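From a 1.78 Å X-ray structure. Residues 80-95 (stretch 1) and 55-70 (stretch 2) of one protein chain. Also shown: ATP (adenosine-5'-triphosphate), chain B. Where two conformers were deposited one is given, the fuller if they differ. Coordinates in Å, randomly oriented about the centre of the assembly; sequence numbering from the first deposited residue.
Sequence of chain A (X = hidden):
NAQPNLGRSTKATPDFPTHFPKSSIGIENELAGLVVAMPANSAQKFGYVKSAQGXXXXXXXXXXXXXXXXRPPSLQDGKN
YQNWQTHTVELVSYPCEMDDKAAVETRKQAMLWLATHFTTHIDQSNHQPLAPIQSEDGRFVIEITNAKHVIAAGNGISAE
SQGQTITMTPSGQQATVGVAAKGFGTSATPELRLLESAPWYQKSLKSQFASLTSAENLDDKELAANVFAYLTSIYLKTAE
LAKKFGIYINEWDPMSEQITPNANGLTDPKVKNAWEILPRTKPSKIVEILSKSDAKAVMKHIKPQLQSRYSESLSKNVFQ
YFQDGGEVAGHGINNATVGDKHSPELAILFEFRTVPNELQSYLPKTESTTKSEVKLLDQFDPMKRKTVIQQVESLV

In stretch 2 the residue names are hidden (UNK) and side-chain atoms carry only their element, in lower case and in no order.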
# COMPACT_ATOMS: atom_id res chain seq x y z
N ASN A 80 -25.89 -22.20 -4.14
CA ASN A 80 -25.77 -21.72 -2.78
C ASN A 80 -24.94 -20.43 -2.76
O ASN A 80 -23.75 -20.43 -3.11
CB ASN A 80 -25.14 -22.81 -1.91
CG ASN A 80 -24.38 -22.27 -0.72
OD1 ASN A 80 -23.16 -22.12 -0.74
ND2 ASN A 80 -25.12 -21.87 0.30
N TYR A 81 -25.56 -19.34 -2.30
CA TYR A 81 -24.88 -18.06 -2.12
C TYR A 81 -24.98 -17.65 -0.65
O TYR A 81 -24.88 -16.47 -0.34
CB TYR A 81 -25.46 -16.97 -3.04
CG TYR A 81 -25.29 -17.30 -4.51
CD1 TYR A 81 -24.08 -17.09 -5.16
CD2 TYR A 81 -26.33 -17.87 -5.23
CE1 TYR A 81 -23.91 -17.43 -6.50
CE2 TYR A 81 -26.17 -18.21 -6.57
CZ TYR A 81 -24.96 -17.98 -7.20
OH TYR A 81 -24.80 -18.31 -8.52
N GLN A 82 -25.18 -18.64 0.25
CA GLN A 82 -25.33 -18.37 1.68
C GLN A 82 -24.12 -17.74 2.32
O GLN A 82 -23.00 -18.21 2.13
CB GLN A 82 -25.84 -19.59 2.46
CG GLN A 82 -27.21 -19.37 3.13
CD GLN A 82 -28.30 -18.98 2.16
OE1 GLN A 82 -28.54 -17.79 1.90
NE2 GLN A 82 -29.00 -19.96 1.62
N ASN A 83 -24.37 -16.63 3.03
CA ASN A 83 -23.38 -15.82 3.75
C ASN A 83 -22.41 -15.05 2.85
O ASN A 83 -21.50 -14.41 3.36
CB ASN A 83 -22.66 -16.62 4.85
CG ASN A 83 -23.62 -17.31 5.81
OD1 ASN A 83 -24.66 -16.77 6.20
ND2 ASN A 83 -23.28 -18.53 6.19
N TRP A 84 -22.63 -15.06 1.52
CA TRP A 84 -21.79 -14.32 0.58
C TRP A 84 -21.85 -12.82 0.84
O TRP A 84 -22.90 -12.30 1.22
CB TRP A 84 -22.19 -14.62 -0.87
CG TRP A 84 -21.67 -15.91 -1.42
CD1 TRP A 84 -21.64 -17.12 -0.79
CD2 TRP A 84 -21.22 -16.14 -2.77
NE1 TRP A 84 -21.15 -18.09 -1.65
CE2 TRP A 84 -20.90 -17.52 -2.87
CE3 TRP A 84 -21.07 -15.32 -3.90
CZ2 TRP A 84 -20.41 -18.08 -4.05
CZ3 TRP A 84 -20.57 -15.89 -5.07
CH2 TRP A 84 -20.24 -17.25 -5.13
N GLN A 85 -20.71 -12.15 0.64
CA GLN A 85 -20.55 -10.71 0.85
C GLN A 85 -20.22 -10.01 -0.45
O GLN A 85 -19.54 -10.59 -1.30
CB GLN A 85 -19.40 -10.45 1.85
CG GLN A 85 -19.62 -11.08 3.24
CD GLN A 85 -20.73 -10.41 3.99
OE1 GLN A 85 -20.69 -9.20 4.23
NE2 GLN A 85 -21.75 -11.16 4.36
N THR A 86 -20.68 -8.76 -0.59
CA THR A 86 -20.40 -7.94 -1.77
C THR A 86 -19.24 -6.99 -1.44
O THR A 86 -19.15 -6.48 -0.32
CB THR A 86 -21.67 -7.19 -2.18
OG1 THR A 86 -22.66 -8.13 -2.60
CG2 THR A 86 -21.44 -6.20 -3.26
N HIS A 87 -18.34 -6.76 -2.41
CA HIS A 87 -17.21 -5.86 -2.26
C HIS A 87 -17.00 -5.08 -3.53
O HIS A 87 -17.33 -5.57 -4.61
CB HIS A 87 -15.91 -6.64 -1.94
CG HIS A 87 -15.96 -7.48 -0.69
ND1 HIS A 87 -15.38 -7.05 0.48
CD2 HIS A 87 -16.47 -8.72 -0.50
CE1 HIS A 87 -15.59 -8.02 1.36
NE2 HIS A 87 -16.23 -9.04 0.81
N THR A 88 -16.34 -3.93 -3.42
CA THR A 88 -15.91 -3.21 -4.62
C THR A 88 -14.71 -4.03 -5.16
O THR A 88 -14.14 -4.85 -4.44
CB THR A 88 -15.50 -1.77 -4.29
OG1 THR A 88 -14.44 -1.78 -3.33
CG2 THR A 88 -16.67 -0.93 -3.78
N VAL A 89 -14.37 -3.82 -6.43
CA VAL A 89 -13.26 -4.50 -7.08
C VAL A 89 -12.09 -3.53 -7.17
O VAL A 89 -12.25 -2.39 -7.64
CB VAL A 89 -13.63 -5.08 -8.46
CG1 VAL A 89 -12.39 -5.53 -9.24
CG2 VAL A 89 -14.63 -6.23 -8.33
N GLU A 90 -10.91 -3.98 -6.75
CA GLU A 90 -9.71 -3.18 -6.86
C GLU A 90 -8.67 -3.92 -7.68
O GLU A 90 -8.38 -5.09 -7.41
CB GLU A 90 -9.17 -2.84 -5.47
CG GLU A 90 -7.95 -1.93 -5.51
CD GLU A 90 -7.37 -1.65 -4.14
OE1 GLU A 90 -7.18 -2.62 -3.37
OE2 GLU A 90 -7.07 -0.47 -3.85
N LEU A 91 -8.12 -3.24 -8.69
CA LEU A 91 -7.07 -3.80 -9.55
C LEU A 91 -5.74 -3.36 -8.96
O LEU A 91 -5.53 -2.17 -8.73
CB LEU A 91 -7.22 -3.35 -11.02
CG LEU A 91 -8.61 -3.55 -11.68
CD1 LEU A 91 -8.55 -3.22 -13.16
CD2 LEU A 91 -9.14 -4.97 -11.47
N VAL A 92 -4.91 -4.35 -8.60
CA VAL A 92 -3.64 -4.11 -7.89
C VAL A 92 -2.49 -4.60 -8.76
O VAL A 92 -2.37 -5.80 -9.00
CB VAL A 92 -3.65 -4.80 -6.49
CG1 VAL A 92 -2.33 -4.57 -5.75
CG2 VAL A 92 -4.82 -4.33 -5.64
N SER A 93 -1.66 -3.67 -9.27
CA SER A 93 -0.60 -4.09 -10.17
C SER A 93 0.50 -4.90 -9.50
O SER A 93 0.73 -4.76 -8.29
CB SER A 93 0.02 -2.89 -10.89
OG SER A 93 0.88 -2.14 -10.03
N TYR A 94 1.16 -5.76 -10.29
CA TYR A 94 2.39 -6.43 -9.87
C TYR A 94 3.43 -5.32 -10.06
O TYR A 94 3.40 -4.64 -11.09
CB TYR A 94 2.71 -7.63 -10.78
CG TYR A 94 1.88 -8.84 -10.40
CD1 TYR A 94 0.58 -9.00 -10.88
CD2 TYR A 94 2.37 -9.79 -9.51
CE1 TYR A 94 -0.20 -10.09 -10.50
CE2 TYR A 94 1.60 -10.88 -9.11
CZ TYR A 94 0.32 -11.03 -9.62
OH TYR A 94 -0.47 -12.10 -9.24
N PRO A 95 4.27 -5.01 -9.05
CA PRO A 95 5.22 -3.90 -9.21
C PRO A 95 6.16 -4.06 -10.39
O PRO A 95 6.41 -5.19 -10.84
CB PRO A 95 5.98 -3.90 -7.88
CG PRO A 95 5.86 -5.32 -7.37
CD PRO A 95 4.45 -5.67 -7.73
N UNK A 55 3.76 -12.57 -18.48
CA UNK A 55 4.12 -11.62 -17.41
C UNK A 55 2.88 -11.16 -16.65
O UNK A 55 1.98 -10.58 -17.27
c UNK A 55 4.82 -10.37 -17.98
c UNK A 55 5.94 -10.65 -18.97
o UNK A 55 6.91 -11.34 -18.59
o UNK A 55 5.87 -10.13 -20.11
N UNK A 56 2.83 -11.41 -15.33
CA UNK A 56 1.71 -10.99 -14.48
C UNK A 56 1.67 -9.45 -14.40
O UNK A 56 2.68 -8.82 -14.08
c UNK A 56 1.85 -11.60 -13.10
N UNK A 57 0.51 -8.85 -14.75
CA UNK A 57 0.35 -7.39 -14.78
C UNK A 57 -0.38 -6.83 -13.57
O UNK A 57 0.08 -5.84 -12.98
c UNK A 57 -0.32 -6.95 -16.10
c UNK A 57 -0.47 -7.14 -18.60
c UNK A 57 1.79 -6.71 -17.54
c UNK A 57 0.40 -7.39 -17.39
N UNK A 58 -1.51 -7.44 -13.20
CA UNK A 58 -2.26 -7.00 -12.03
C UNK A 58 -3.18 -8.07 -11.47
O UNK A 58 -3.57 -9.00 -12.19
c UNK A 58 -3.90 -5.42 -14.64
c UNK A 58 -3.03 -5.69 -12.28
c UNK A 58 -6.44 -6.25 -13.90
c UNK A 58 -4.13 -5.78 -13.31
c UNK A 58 -4.92 -5.49 -15.58
c UNK A 58 -5.42 -6.16 -12.94
c UNK A 58 -6.19 -5.88 -15.21
N UNK A 59 -3.54 -7.92 -10.21
CA UNK A 59 -4.44 -8.84 -9.54
C UNK A 59 -5.85 -8.28 -9.51
O UNK A 59 -6.05 -7.07 -9.43
c UNK A 59 -2.64 -9.73 -7.94
c UNK A 59 -3.99 -9.06 -8.08
s UNK A 59 -2.21 -9.74 -6.20
c UNK A 59 -0.66 -10.55 -6.23
N UNK A 60 -6.84 -9.17 -9.51
CA UNK A 60 -8.25 -8.80 -9.34
C UNK A 60 -8.56 -9.11 -7.89
O UNK A 60 -8.40 -10.25 -7.44
c UNK A 60 -9.15 -9.64 -10.27
c UNK A 60 -9.31 -9.09 -11.69
c UNK A 60 -10.56 -9.64 -12.31
c UNK A 60 -8.13 -9.44 -12.56
N UNK A 61 -8.93 -8.08 -7.12
CA UNK A 61 -9.18 -8.26 -5.70
C UNK A 61 -10.51 -7.67 -5.25
O UNK A 61 -11.02 -6.73 -5.88
o UNK A 61 -8.14 -6.19 -4.86
c UNK A 61 -8.04 -7.62 -4.83
c UNK A 61 -6.63 -8.05 -5.24
N UNK A 62 -11.03 -8.17 -4.12
CA UNK A 62 -12.16 -7.55 -3.45
C UNK A 62 -11.55 -6.45 -2.57
O UNK A 62 -10.40 -6.57 -2.13
c UNK A 62 -12.43 -11.02 0.30
n UNK A 62 -13.31 -11.57 1.37
c UNK A 62 -12.21 -9.35 -1.55
c UNK A 62 -13.17 -10.07 -0.60
c UNK A 62 -12.98 -8.56 -2.61
N UNK A 63 -12.28 -5.37 -2.36
CA UNK A 63 -11.74 -4.25 -1.59
C UNK A 63 -12.67 -3.84 -0.45
O UNK A 63 -12.57 -4.40 0.64
o UNK A 63 -10.21 -1.92 -0.85
c UNK A 63 -10.73 -1.85 -1.99
o UNK A 63 -10.71 -0.83 -2.69
c UNK A 63 -11.40 -3.10 -2.56
N UNK A 64 -13.58 -2.88 -0.70
CA UNK A 64 -14.49 -2.36 0.32
C UNK A 64 -15.72 -3.21 0.46
O UNK A 64 -16.44 -3.38 -0.53
c UNK A 64 -13.74 0.03 -0.20
s UNK A 64 -12.67 0.14 1.24
c UNK A 64 -14.90 -0.90 0.02
c UNK A 64 -11.41 1.23 0.60
N UNK A 65 -16.01 -3.69 1.69
CA UNK A 65 -17.21 -4.48 1.94
C UNK A 65 -18.46 -3.60 1.78
O UNK A 65 -18.58 -2.57 2.46
c UNK A 65 -17.17 -5.12 3.35
c UNK A 65 -18.39 -5.97 3.65
o UNK A 65 -19.52 -5.48 3.74
n UNK A 65 -18.20 -7.27 3.79
N UNK A 66 -19.38 -4.01 0.88
CA UNK A 66 -20.62 -3.27 0.60
C UNK A 66 -21.88 -4.00 1.11
O UNK A 66 -22.99 -3.72 0.62
c UNK A 66 -19.59 -0.72 -1.35
n UNK A 66 -20.31 -0.01 -2.21
o UNK A 66 -18.93 -0.18 -0.46
c UNK A 66 -19.56 -2.22 -1.54
c UNK A 66 -20.75 -2.94 -0.90
N UNK A 67 -21.71 -4.91 2.06
CA UNK A 67 -22.82 -5.65 2.65
C UNK A 67 -23.02 -7.05 2.10
O UNK A 67 -22.38 -7.44 1.12
N UNK A 68 -23.92 -7.81 2.73
CA UNK A 68 -24.22 -9.18 2.32
C UNK A 68 -24.85 -9.23 0.93
O UNK A 68 -25.56 -8.31 0.53
c UNK A 68 -25.11 -9.87 3.35
o UNK A 68 -24.38 -10.05 4.56
N UNK A 69 -24.51 -10.28 0.18
CA UNK A 69 -25.01 -10.47 -1.18
C UNK A 69 -26.31 -11.23 -1.13
O UNK A 69 -26.43 -12.23 -0.42
c UNK A 69 -24.45 -11.62 -3.41
c UNK A 69 -25.05 -13.31 -5.06
c UNK A 69 -25.02 -10.99 -5.70
c UNK A 69 -24.66 -12.95 -3.77
o UNK A 69 -25.62 -12.66 -7.30
c UNK A 69 -24.64 -10.65 -4.40
c UNK A 69 -23.98 -11.25 -2.02
c UNK A 69 -25.24 -12.32 -6.02
N UNK A 70 -27.29 -10.76 -1.91
CA UNK A 70 -28.58 -11.42 -2.06
C UNK A 70 -28.76 -11.66 -3.55
O UNK A 70 -28.83 -10.70 -4.33
c UNK A 70 -29.74 -10.59 -1.48
c UNK A 70 -29.66 -10.35 0.04
n UNK A 70 -28.65 -11.63 1.82
c UNK A 70 -29.55 -11.63 0.85
o UNK A 70 -30.26 -12.63 0.62
PG ATP B . -2.80 -2.13 3.27
O1G ATP B . -2.49 -0.70 2.99
O2G ATP B . -1.95 -2.67 4.39
O3G ATP B . -4.25 -2.34 3.63
PB ATP B . -2.49 -4.36 1.46
O1B ATP B . -1.95 -5.24 2.52
O2B ATP B . -3.91 -4.78 1.18
O3B ATP B . -2.47 -2.94 1.93
PA ATP B . -0.14 -4.58 -0.10
O1A ATP B . 0.56 -4.53 1.20
O2A ATP B . 0.18 -5.93 -0.75
O3A ATP B . -1.61 -4.48 0.13
O5' ATP B . 0.37 -3.35 -1.01
C5' ATP B . -0.01 -3.40 -2.39
C4' ATP B . 0.63 -2.29 -3.19
O4' ATP B . 2.08 -2.34 -3.04
C3' ATP B . 0.38 -2.40 -4.70
O3' ATP B . 0.27 -1.13 -5.33
C2' ATP B . 1.61 -3.16 -5.17
O2' ATP B . 1.84 -3.08 -6.56
C1' ATP B . 2.66 -2.46 -4.33
N9 ATP B . 3.97 -3.13 -4.22
C8 ATP B . 4.22 -4.38 -3.74
N7 ATP B . 5.49 -4.70 -3.76
C5 ATP B . 6.11 -3.59 -4.29
C6 ATP B . 7.46 -3.28 -4.56
N6 ATP B . 8.48 -4.11 -4.31
N1 ATP B . 7.74 -2.06 -5.08
C2 ATP B . 6.73 -1.21 -5.31
N3 ATP B . 5.43 -1.39 -5.09
C4 ATP B . 5.18 -2.60 -4.58
O HOH W 1 -7.69 -4.97 -2.37
O HOH W 2 -16.04 -12.19 0.83
O HOH W 3 -7.30 -0.79 -0.95
O HOH W 4 -26.89 -14.97 -0.37
O HOH W 5 -25.33 -13.22 2.13

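Position 55 has four side-chain atoms: two carbons, the second carrying two oxygens. They reach nothing on stretch 1. That is a carboxylate one carbon from CA: Asp-55.

Position 56 has one carbon. It lies over the face of the Tyr-94 ring, CB 3.6 Å from Tyr-94 CE1. It is Ala-56.

Position 57 has four carbons, forked at the second, and points away from stretch 1. It is Leu-57. Its backbone O accepts a hydrogen bond from Tyr-94 N at 2.9 Å.

Position 58 has one carbon and then a six-carbon ring without oxygen. The ring meets Leu-91. It is Phe-58, with CE1 3.8 Å from Leu-91 CD1.

Position 59 has an unbranched chain of two carbons, a sulfur and a carbon. Its tip lies by the Tyr-94 ring. The sulfur identifies Met-59, whose CE is 3.4 Å from Tyr-94 OH.

Position 60 has four carbons, forked at the second, close to Leu-91. It is Leu-60, with CG 4.1 Å from Leu-91 CD2.

Position 61 has one carbon carrying one oxygen and one carbon. The oxygen lies close to the Glu-90 backbone. This is Thr-61. Its OG1 donates to Glu-90 O at 2.8 Å, and its N donates to the same Glu-90 O at 3.1 Å.

Position 62 has four carbons in a row ending in nitrogen. The chain crosses one face of the His-87 imidazole. It is Lys-62, with CD 3.5 Å from His-87 NE2. Water 2 joins its NZ to His-87 NE2.

Position 63 has two carbons, the second carrying two oxygens. Its CB is 3.7 Å from Glu-90 CB and 3.4 Å from Thr-88 OG1. It is Asp-63. Its OD2 is 3.8 Å from Glu-90 OE2, a close approach of like charges. Water 3 lies 3.1 Å from Asp-63 OD1 and 2.9 Å from Glu-90 OE2, between the two carboxylates.

Position 64 has two carbons, a sulfur and a carbon, with its end leading away. Its CB is 3.5 Å from Thr-88 OG1. It is Met-64. Its N donates to Thr-88 OG1 at 3.0 Å.

Position 65 has two carbons, the second carrying an oxygen and a nitrogen. This amide faces Gln-85. It is Asn-65, with ND2 donating to Gln-85 OE1 at 3.2 Å.

Position 66 has three carbons, the third carrying an oxygen and a nitrogen. One carbon lies near Thr-88 CG2. It is Gln-66, with CD 3.8 Å from Thr-88 CG2.

Position 67 has no side chain. Its backbone angles would jam a CB against the preceding carbonyl O. It is Gly-67.

Position 68 has one carbon and then one oxygen, and the oxygen lies by the side-chain amide of Gln-85. It is Ser-68, with OG accepting from Gln-85 NE2 at 2.9 Å.

Position 69 has one carbon, then a six-carbon ring bearing oxygen. The ring turns its edge to the face of Tyr-81. It is Tyr-69.

Position 70 has three carbons, the third carrying an oxygen and a nitrogen, and makes no contact with stretch 1. It is Gln-70.

The contact is an antiparallel strand pairing. Backbone hydrogen bonds run from Tyr-94 to Trp-84. Two beta bulges shift the register around His-87, and stretch 2 turns a corner at Met-64. Side chains pack beside this ladder, with Tyr-94 and Tyr-69 covered most.

Stretch 2, residues 55-70: DALFMLTKDMNQGSYQ
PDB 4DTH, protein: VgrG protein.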